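Local structure of lovastatin nonaketide synthase, polyketide synthase component (Aspergillus terreus, 7CPX) at residues A[478-492]-A[923-935]. The protein builds, together with LovC, the nonaketide dihydromonacolin L from malonyl-CoA as an iterative, multidomain polyketide synthase on the way to lovastatin. The protein carries 2 engineered substitutions. Numbering follows the deposited sequence.
Sequences SAKSQRSLKIMMEEM and KLLPAYPWDRSRR
The phenol of Tyr-928 reaches past the side of a helix to the turn that starts it, where its OH takes a hydrogen bond from the backbone N of Lys-480 (N to OH 3.2 Å). With CG anti to the backbone N (chi1 -179°), the ring is carried toward the 478-492 segment, although the CB itself does not point there. Lys-480 N comes in at the ring edge, near its plane, and the CB of Ala-479 packs on CE1 of Tyr-928 at 3.6 Å. Met-488 crosses the ring at about a right angle; its SD lies 4.8 Å from the ring centroid, 55° off the normal, an oblique Met-aromatic contact. Just beyond the hydroxyl, Ser-481 caps the helix, its OG accepting from Ser-484 N.

Farther along the helix, two prolines of the irregular 923-935 segment meet it. Pro-929, centre of an inverse gamma turn, packs against Ile-487 and Met-488, while the methyl CE of Met-492 sits against CD of Pro-926 at 3.5 Å, and Glu-491 slides past the CB of the same proline. At the other end, the extended chain of Arg-483 brings its guanidinium to Asp-931 in a salt bridge whose detail is doubtful, since NH1 and OD1 are modelled too close together. Ser-933 OG lies over one guanidinium face and Ile-487 CD1 over the opposite one.

Trp-930 NE1 hydrogen-bonds to Glu-108, and Arg-932 forms a salt bridge with Asp-75. The chain following the transacylase thus runs back between this helix, beside a small three-stranded antiparallel sheet, and N-terminal ketosynthase residues, consistent with the post-acyltransferase linker of related synthases. Prolines, methionines and Ile-487 make the apolar side, so the seam is probably held mainly by apolar burial, with the tyrosine hydroxyl bond to the turn before the cap helping fix where the ring sits.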
ATOM      1  N   SER A 478      44.549  29.146  -5.252  1.00112.62           N
ATOM      2  CA  SER A 478      43.778  28.801  -6.434  1.00112.62           C
ATOM      3  C   SER A 478      42.652  27.856  -6.052  1.00112.62           C
ATOM      4  O   SER A 478      42.792  27.022  -5.155  1.00112.62           O
ATOM      5  CB  SER A 478      44.657  28.161  -7.511  1.00112.62           C
ATOM      6  OG  SER A 478      45.343  27.030  -7.005  1.00112.62           O
ATOM      7  N   ALA A 479      41.536  27.994  -6.762  1.00106.91           N
ATOM      8  CA  ALA A 479      40.361  27.170  -6.536  1.00106.91           C
ATOM      9  C   ALA A 479      39.605  27.029  -7.846  1.00106.91           C
ATOM     10  O   ALA A 479      39.803  27.800  -8.788  1.00106.91           O
ATOM     11  CB  ALA A 479      39.455  27.765  -5.454  1.00106.91           C
ATOM     12  N   LYS A 480      38.738  26.016  -7.901  1.00100.87           N
ATOM     13  CA  LYS A 480      37.912  25.801  -9.080  1.00100.87           C
ATOM     14  C   LYS A 480      36.790  26.823  -9.204  1.00100.87           C
ATOM     15  O   LYS A 480      36.165  26.902 -10.267  1.00100.87           O
ATOM     16  CB  LYS A 480      37.325  24.389  -9.050  1.00100.87           C
ATOM     17  CG  LYS A 480      38.342  23.293  -9.320  1.00100.87           C
ATOM     18  CD  LYS A 480      38.502  23.030 -10.806  1.00100.87           C
ATOM     19  CE  LYS A 480      39.524  21.935 -11.062  1.00100.87           C
ATOM     20  NZ  LYS A 480      39.009  20.899 -11.998  1.00100.87           N
ATOM     21  N   SER A 481      36.523  27.598  -8.156  1.00108.27           N
ATOM     22  CA  SER A 481      35.498  28.631  -8.188  1.00108.27           C
ATOM     23  C   SER A 481      35.995  29.848  -7.426  1.00108.27           C
ATOM     24  O   SER A 481      36.710  29.715  -6.428  1.00108.27           O
ATOM     25  CB  SER A 481      34.182  28.134  -7.580  1.00108.27           C
ATOM     26  OG  SER A 481      34.363  27.742  -6.230  1.00108.27           O
ATOM     27  N   GLN A 482      35.612  31.036  -7.900  1.00112.06           N
ATOM     28  CA  GLN A 482      36.030  32.259  -7.225  1.00112.06           C
ATOM     29  C   GLN A 482      35.497  32.315  -5.800  1.00112.06           C
ATOM     30  O   GLN A 482      36.144  32.893  -4.919  1.00112.06           O
ATOM     31  CB  GLN A 482      35.577  33.490  -8.015  1.00112.06           C
ATOM     32  CG  GLN A 482      34.076  33.774  -7.997  1.00112.06           C
ATOM     33  CD  GLN A 482      33.268  32.753  -8.774  1.00112.06           C
ATOM     34  OE1 GLN A 482      33.513  31.550  -8.684  1.00112.06           O
ATOM     35  NE2 GLN A 482      32.303  33.233  -9.549  1.00112.06           N
ATOM     36  N   ARG A 483      34.325  31.730  -5.551  1.00107.69           N
ATOM     37  CA  ARG A 483      33.835  31.615  -4.181  1.00107.69           C
ATOM     38  C   ARG A 483      34.785  30.772  -3.342  1.00107.69           C
ATOM     39  O   ARG A 483      35.146  31.144  -2.217  1.00107.69           O
ATOM     40  CB  ARG A 483      32.432  31.008  -4.181  1.00107.69           C
ATOM     41  CG  ARG A 483      31.873  30.713  -2.798  1.00107.69           C
ATOM     42  CD  ARG A 483      30.487  30.101  -2.887  1.00107.69           C
ATOM     43  NE  ARG A 483      29.941  29.788  -1.571  1.00107.69           N
ATOM     44  CZ  ARG A 483      30.212  28.685  -0.888  1.00107.69           C
ATOM     45  NH1 ARG A 483      31.036  27.762  -1.359  1.00107.69           N
ATOM     46  NH2 ARG A 483      29.645  28.501   0.301  1.00107.69           N
ATOM     47  N   SER A 484      35.207  29.627  -3.882  1.00108.03           N
ATOM     48  CA  SER A 484      36.170  28.790  -3.179  1.00108.03           C
ATOM     49  C   SER A 484      37.494  29.513  -2.993  1.00108.03           C
ATOM     50  O   SER A 484      38.144  29.353  -1.958  1.00108.03           O
ATOM     51  CB  SER A 484      36.377  27.480  -3.937  1.00108.03           C
ATOM     52  OG  SER A 484      35.193  26.703  -3.941  1.00108.03           O
ATOM     53  N   LEU A 485      37.908  30.313  -3.976  1.00114.14           N
ATOM     54  CA  LEU A 485      39.150  31.067  -3.839  1.00114.14           C
ATOM     55  C   LEU A 485      39.044  32.115  -2.737  1.00114.14           C
ATOM     56  O   LEU A 485      39.997  32.326  -1.976  1.00114.14           O
ATOM     57  CB  LEU A 485      39.508  31.720  -5.173  1.00114.14           C
ATOM     58  CG  LEU A 485      40.797  32.541  -5.223  1.00114.14           C
ATOM     59  CD1 LEU A 485      41.957  31.784  -4.601  1.00114.14           C
ATOM     60  CD2 LEU A 485      41.115  32.908  -6.661  1.00114.14           C
ATOM     61  N   LYS A 486      37.897  32.788  -2.637  1.00115.63           N
ATOM     62  CA  LYS A 486      37.700  33.756  -1.564  1.00115.63           C
ATOM     63  C   LYS A 486      37.699  33.071  -0.204  1.00115.63           C
ATOM     64  O   LYS A 486      38.268  33.590   0.765  1.00115.63           O
ATOM     65  CB  LYS A 486      36.395  34.520  -1.781  1.00115.63           C
ATOM     66  CG  LYS A 486      36.146  35.619  -0.764  1.00115.63           C
ATOM     67  CD  LYS A 486      34.911  36.430  -1.118  1.00115.63           C
ATOM     68  CE  LYS A 486      34.700  37.577  -0.144  1.00115.63           C
ATOM     69  NZ  LYS A 486      33.519  38.407  -0.506  1.00115.63           N
ATOM     70  N   ILE A 487      37.061  31.902  -0.111  1.00109.43           N
ATOM     71  CA  ILE A 487      37.082  31.161   1.145  1.00109.43           C
ATOM     72  C   ILE A 487      38.504  30.719   1.466  1.00109.43           C
ATOM     73  O   ILE A 487      38.910  30.681   2.633  1.00109.43           O
ATOM     74  CB  ILE A 487      36.113  29.966   1.088  1.00109.43           C
ATOM     75  CG1 ILE A 487      34.691  30.447   0.799  1.00109.43           C
ATOM     76  CG2 ILE A 487      36.131  29.221   2.410  1.00109.43           C
ATOM     77  CD1 ILE A 487      33.739  29.338   0.404  1.00109.43           C
ATOM     78  N   MET A 488      39.282  30.374   0.437  1.00111.15           N
ATOM     79  CA  MET A 488      40.685  30.037   0.649  1.00111.15           C
ATOM     80  C   MET A 488      41.454  31.225   1.200  1.00111.15           C
ATOM     81  O   MET A 488      42.287  31.072   2.097  1.00111.15           O
ATOM     82  CB  MET A 488      41.323  29.568  -0.657  1.00111.15           C
ATOM     83  CG  MET A 488      41.002  28.141  -1.024  1.00111.15           C
ATOM     84  SD  MET A 488      41.923  27.556  -2.453  1.00111.15           S
ATOM     85  CE  MET A 488      43.559  27.371  -1.750  1.00111.15           C
ATOM     86  N   MET A 489      41.203  32.417   0.658  1.00120.10           N
ATOM     87  CA  MET A 489      41.878  33.606   1.166  1.00120.10           C
ATOM     88  C   MET A 489      41.508  33.857   2.621  1.00120.10           C
ATOM     89  O   MET A 489      42.376  34.164   3.449  1.00120.10           O
ATOM     90  CB  MET A 489      41.529  34.819   0.304  1.00120.10           C
ATOM     91  CG  MET A 489      42.180  34.802  -1.070  1.00120.10           C
ATOM     92  SD  MET A 489      41.973  36.341  -1.988  1.00120.10           S
ATOM     93  CE  MET A 489      40.215  36.318  -2.317  1.00120.10           C
ATOM     94  N   GLU A 490      40.224  33.716   2.956  1.00120.07           N
ATOM     95  CA  GLU A 490      39.795  33.895   4.341  1.00120.07           C
ATOM     96  C   GLU A 490      40.476  32.884   5.258  1.00120.07           C
ATOM     97  O   GLU A 490      40.994  33.239   6.326  1.00120.07           O
ATOM     98  CB  GLU A 490      38.275  33.758   4.436  1.00120.07           C
ATOM     99  CG  GLU A 490      37.493  34.849   3.725  1.00120.07           C
ATOM    100  CD  GLU A 490      37.437  36.138   4.520  1.00120.07           C
ATOM    101  OE1 GLU A 490      38.271  36.315   5.432  1.00120.07           O
ATOM    102  OE2 GLU A 490      36.551  36.972   4.237  1.00120.07           O
ATOM    103  N   GLU A 491      40.483  31.613   4.851  1.00118.62           N
ATOM    104  CA  GLU A 491      41.073  30.569   5.680  1.00118.62           C
ATOM    105  C   GLU A 491      42.573  30.768   5.829  1.00118.62           C
ATOM    106  O   GLU A 491      43.132  30.515   6.898  1.00118.62           O
ATOM    107  CB  GLU A 491      40.773  29.193   5.087  1.00118.62           C
ATOM    108  CG  GLU A 491      39.854  28.332   5.940  1.00118.62           C
ATOM    109  CD  GLU A 491      40.499  27.887   7.240  1.00118.62           C
ATOM    110  OE1 GLU A 491      41.378  28.611   7.752  1.00118.62           O
ATOM    111  OE2 GLU A 491      40.129  26.807   7.747  1.00118.62           O
ATOM    112  N   MET A 492      43.244  31.215   4.767  1.00120.20           N
ATOM    113  CA  MET A 492      44.679  31.457   4.848  1.00120.20           C
ATOM    114  C   MET A 492      44.983  32.642   5.750  1.00120.20           C
ATOM    115  O   MET A 492      45.979  32.634   6.479  1.00120.20           O
ATOM    116  CB  MET A 492      45.249  31.687   3.449  1.00120.20           C
ATOM    117  CG  MET A 492      46.758  31.872   3.416  1.00120.20           C
ATOM    118  SD  MET A 492      47.662  30.474   4.108  1.00120.20           S
ATOM    119  CE  MET A 492      47.149  29.159   3.007  1.00120.20           C
ATOM    120  N   LYS A 923      51.307  20.342   4.900  1.00 97.48           N
ATOM    121  CA  LYS A 923      50.607  19.626   5.961  1.00 97.48           C
ATOM    122  C   LYS A 923      49.781  20.585   6.809  1.00 97.48           C
ATOM    123  O   LYS A 923      48.599  20.341   7.073  1.00 97.48           O
ATOM    124  CB  LYS A 923      51.613  18.880   6.837  1.00 97.48           C
ATOM    125  CG  LYS A 923      52.403  17.810   6.114  1.00 97.48           C
ATOM    126  CD  LYS A 923      51.540  16.607   5.796  1.00 97.48           C
ATOM    127  CE  LYS A 923      52.377  15.452   5.291  1.00 97.48           C
ATOM    128  NZ  LYS A 923      53.105  15.794   4.038  1.00 97.48           N
ATOM    129  N   LEU A 924      50.391  21.685   7.242  1.00109.44           N
ATOM    130  CA  LEU A 924      49.737  22.637   8.126  1.00109.44           C
ATOM    131  C   LEU A 924      48.844  23.622   7.389  1.00109.44           C
ATOM    132  O   LEU A 924      48.030  24.294   8.031  1.00109.44           O
ATOM    133  CB  LEU A 924      50.788  23.412   8.927  1.00109.44           C
ATOM    134  CG  LEU A 924      51.846  22.554   9.623  1.00109.44           C
ATOM    135  CD1 LEU A 924      52.787  23.422  10.439  1.00109.44           C
ATOM    136  CD2 LEU A 924      51.195  21.494  10.499  1.00109.44           C
ATOM    137  N   LEU A 925      48.968  23.724   6.069  1.00112.15           N
ATOM    138  CA  LEU A 925      48.138  24.655   5.326  1.00112.15           C
ATOM    139  C   LEU A 925      46.676  24.215   5.383  1.00112.15           C
ATOM    140  O   LEU A 925      46.381  23.019   5.443  1.00112.15           O
ATOM    141  CB  LEU A 925      48.597  24.747   3.875  1.00112.15           C
ATOM    142  CG  LEU A 925      50.021  25.258   3.644  1.00112.15           C
ATOM    143  CD1 LEU A 925      50.309  25.373   2.158  1.00112.15           C
ATOM    144  CD2 LEU A 925      50.241  26.593   4.333  1.00112.15           C
ATOM    145  N   PRO A 926      45.742  25.164   5.370  1.00110.95           N
ATOM    146  CA  PRO A 926      44.326  24.794   5.462  1.00110.95           C
ATOM    147  C   PRO A 926      43.903  23.928   4.287  1.00110.95           C
ATOM    148  O   PRO A 926      44.364  24.107   3.159  1.00110.95           O
ATOM    149  CB  PRO A 926      43.605  26.146   5.459  1.00110.95           C
ATOM    150  CG  PRO A 926      44.542  27.067   4.764  1.00110.95           C
ATOM    151  CD  PRO A 926      45.917  26.610   5.148  1.00110.95           C
ATOM    152  N   ALA A 927      43.013  22.981   4.565  1.00100.27           N
ATOM    153  CA  ALA A 927      42.481  22.133   3.515  1.00100.27           C
ATOM    154  C   ALA A 927      41.619  22.955   2.564  1.00100.27           C
ATOM    155  O   ALA A 927      41.183  24.066   2.877  1.00100.27           O
ATOM    156  CB  ALA A 927      41.667  20.987   4.109  1.00100.27           C
ATOM    157  N   TYR A 928      41.380  22.396   1.388  1.00 96.08           N
ATOM    158  CA  TYR A 928      40.614  23.112   0.381  1.00 96.08           C
ATOM    159  C   TYR A 928      39.202  23.375   0.897  1.00 96.08           C
ATOM    160  O   TYR A 928      38.543  22.447   1.386  1.00 96.08           O
ATOM    161  CB  TYR A 928      40.562  22.318  -0.921  1.00 96.08           C
ATOM    162  CG  TYR A 928      39.797  23.016  -2.022  1.00 96.08           C
ATOM    163  CD1 TYR A 928      40.436  23.884  -2.893  1.00 96.08           C
ATOM    164  CD2 TYR A 928      38.437  22.810  -2.188  1.00 96.08           C
ATOM    165  CE1 TYR A 928      39.742  24.525  -3.897  1.00 96.08           C
ATOM    166  CE2 TYR A 928      37.735  23.446  -3.189  1.00 96.08           C
ATOM    167  CZ  TYR A 928      38.391  24.304  -4.041  1.00 96.08           C
ATOM    168  OH  TYR A 928      37.691  24.938  -5.041  1.00 96.08           O
ATOM    169  N   PRO A 929      38.705  24.611   0.814  1.00100.35           N
ATOM    170  CA  PRO A 929      37.346  24.894   1.287  1.00100.35           C
ATOM    171  C   PRO A 929      36.288  24.424   0.306  1.00100.35           C
ATOM    172  O   PRO A 929      35.824  25.196  -0.540  1.00100.35           O
ATOM    173  CB  PRO A 929      37.343  26.417   1.433  1.00100.35           C
ATOM    174  CG  PRO A 929      38.290  26.872   0.390  1.00100.35           C
ATOM    175  CD  PRO A 929      39.370  25.826   0.321  1.00100.35           C
ATOM    176  N   TRP A 930      35.911  23.155   0.408  1.00 90.20           N
ATOM    177  CA  TRP A 930      34.948  22.588  -0.523  1.00 90.20           C
ATOM    178  C   TRP A 930      33.657  23.393  -0.499  1.00 90.20           C
ATOM    179  O   TRP A 930      33.186  23.815   0.560  1.00 90.20           O
ATOM    180  CB  TRP A 930      34.685  21.128  -0.172  1.00 90.20           C
ATOM    181  CG  TRP A 930      35.946  20.342  -0.043  1.00 90.20           C
ATOM    182  CD1 TRP A 930      36.564  19.974   1.111  1.00 90.20           C
ATOM    183  CD2 TRP A 930      36.762  19.849  -1.109  1.00 90.20           C
ATOM    184  NE1 TRP A 930      37.709  19.270   0.834  1.00 90.20           N
ATOM    185  CE2 TRP A 930      37.854  19.181  -0.526  1.00 90.20           C
ATOM    186  CE3 TRP A 930      36.670  19.903  -2.501  1.00 90.20           C
ATOM    187  CZ2 TRP A 930      38.846  18.571  -1.285  1.00 90.20           C
ATOM    188  CZ3 TRP A 930      37.656  19.298  -3.252  1.00 90.20           C
ATOM    189  CH2 TRP A 930      38.729  18.641  -2.645  1.00 90.20           C
ATOM    190  N   ASP A 931      33.089  23.609  -1.687  1.00 96.43           N
ATOM    191  CA  ASP A 931      31.975  24.542  -1.825  1.00 96.43           C
ATOM    192  C   ASP A 931      30.840  24.195  -0.870  1.00 96.43           C
ATOM    193  O   ASP A 931      30.374  25.048  -0.106  1.00 96.43           O
ATOM    194  CB  ASP A 931      31.485  24.538  -3.273  1.00 96.43           C
ATOM    195  CG  ASP A 931      30.382  25.544  -3.517  1.00 96.43           C
ATOM    196  OD1 ASP A 931      30.640  26.757  -3.375  1.00 96.43           O
ATOM    197  OD2 ASP A 931      29.258  25.121  -3.859  1.00 96.43           O
ATOM    198  N   ARG A 932      30.381  22.948  -0.899  1.00 91.28           N
ATOM    199  CA  ARG A 932      29.340  22.442  -0.009  1.00 91.28           C
ATOM    200  C   ARG A 932      28.038  23.231  -0.106  1.00 91.28           C
ATOM    201  O   ARG A 932      27.138  23.031   0.718  1.00 91.28           O
ATOM    202  CB  ARG A 932      29.819  22.425   1.448  1.00 91.28           C
ATOM    203  CG  ARG A 932      30.909  21.406   1.731  1.00 91.28           C
ATOM    204  CD  ARG A 932      31.092  21.196   3.225  1.00 91.28           C
ATOM    205  NE  ARG A 932      32.117  20.199   3.521  1.00 91.28           N
ATOM    206  CZ  ARG A 932      33.396  20.472   3.742  1.00 91.28           C
ATOM    207  NH1 ARG A 932      33.859  21.711   3.701  1.00 91.28           N
ATOM    208  NH2 ARG A 932      34.233  19.475   4.012  1.00 91.28           N
ATOM    209  N   SER A 933      27.908  24.122  -1.092  1.00 94.98           N
ATOM    210  CA  SER A 933      26.710  24.950  -1.178  1.00 94.98           C
ATOM    211  C   SER A 933      25.478  24.112  -1.496  1.00 94.98           C
ATOM    212  O   SER A 933      24.412  24.317  -0.902  1.00 94.98           O
ATOM    213  CB  SER A 933      26.900  26.038  -2.232  1.00 94.98           C
ATOM    214  OG  SER A 933      28.012  26.858  -1.921  1.00 94.98           O
ATOM    215  N   ARG A 934      25.604  23.168  -2.421  1.00 88.76           N
ATOM    216  CA  ARG A 934      24.488  22.351  -2.872  1.00 88.76           C
ATOM    217  C   ARG A 934      24.636  20.930  -2.346  1.00 88.76           C
ATOM    218  O   ARG A 934      25.717  20.338  -2.426  1.00 88.76           O
ATOM    219  CB  ARG A 934      24.401  22.335  -4.400  1.00 88.76           C
ATOM    220  CG  ARG A 934      23.329  21.408  -4.944  1.00 88.76           C
ATOM    221  CD  ARG A 934      23.082  21.645  -6.423  1.00 88.76           C
ATOM    222  NE  ARG A 934      22.150  20.672  -6.981  1.00 88.76           N
ATOM    223  CZ  ARG A 934      21.684  20.706  -8.222  1.00 88.76           C
ATOM    224  NH1 ARG A 934      22.036  21.660  -9.068  1.00 88.76           N
ATOM    225  NH2 ARG A 934      20.842  19.757  -8.624  1.00 88.76           N
ATOM    226  N   ARG A 935      23.545  20.393  -1.808  1.00 86.41           N
ATOM    227  CA  ARG A 935      23.526  19.039  -1.268  1.00 86.41           C
ATOM    228  C   ARG A 935      23.150  18.077  -2.388  1.00 86.41           C
ATOM    229  O   ARG A 935      21.990  18.020  -2.804  1.00 86.41           O
ATOM    230  CB  ARG A 935      22.546  18.932  -0.104  1.00 86.41           C
ATOM    231  CG  ARG A 935      22.657  17.631   0.667  1.00 86.41           C
ATOM    232  CD  ARG A 935      21.661  17.566   1.807  1.00 86.41           C
ATOM    233  NE  ARG A 935      21.916  16.429   2.685  1.00 86.41           N
ATOM    234  CZ  ARG A 935      21.452  15.204   2.482  1.00 86.41           C
ATOM    235  NH1 ARG A 935      20.696  14.914   1.436  1.00 86.41           N
ATOM    236  NH2 ARG A 935      21.756  14.243   3.350  1.00 86.41           N
TER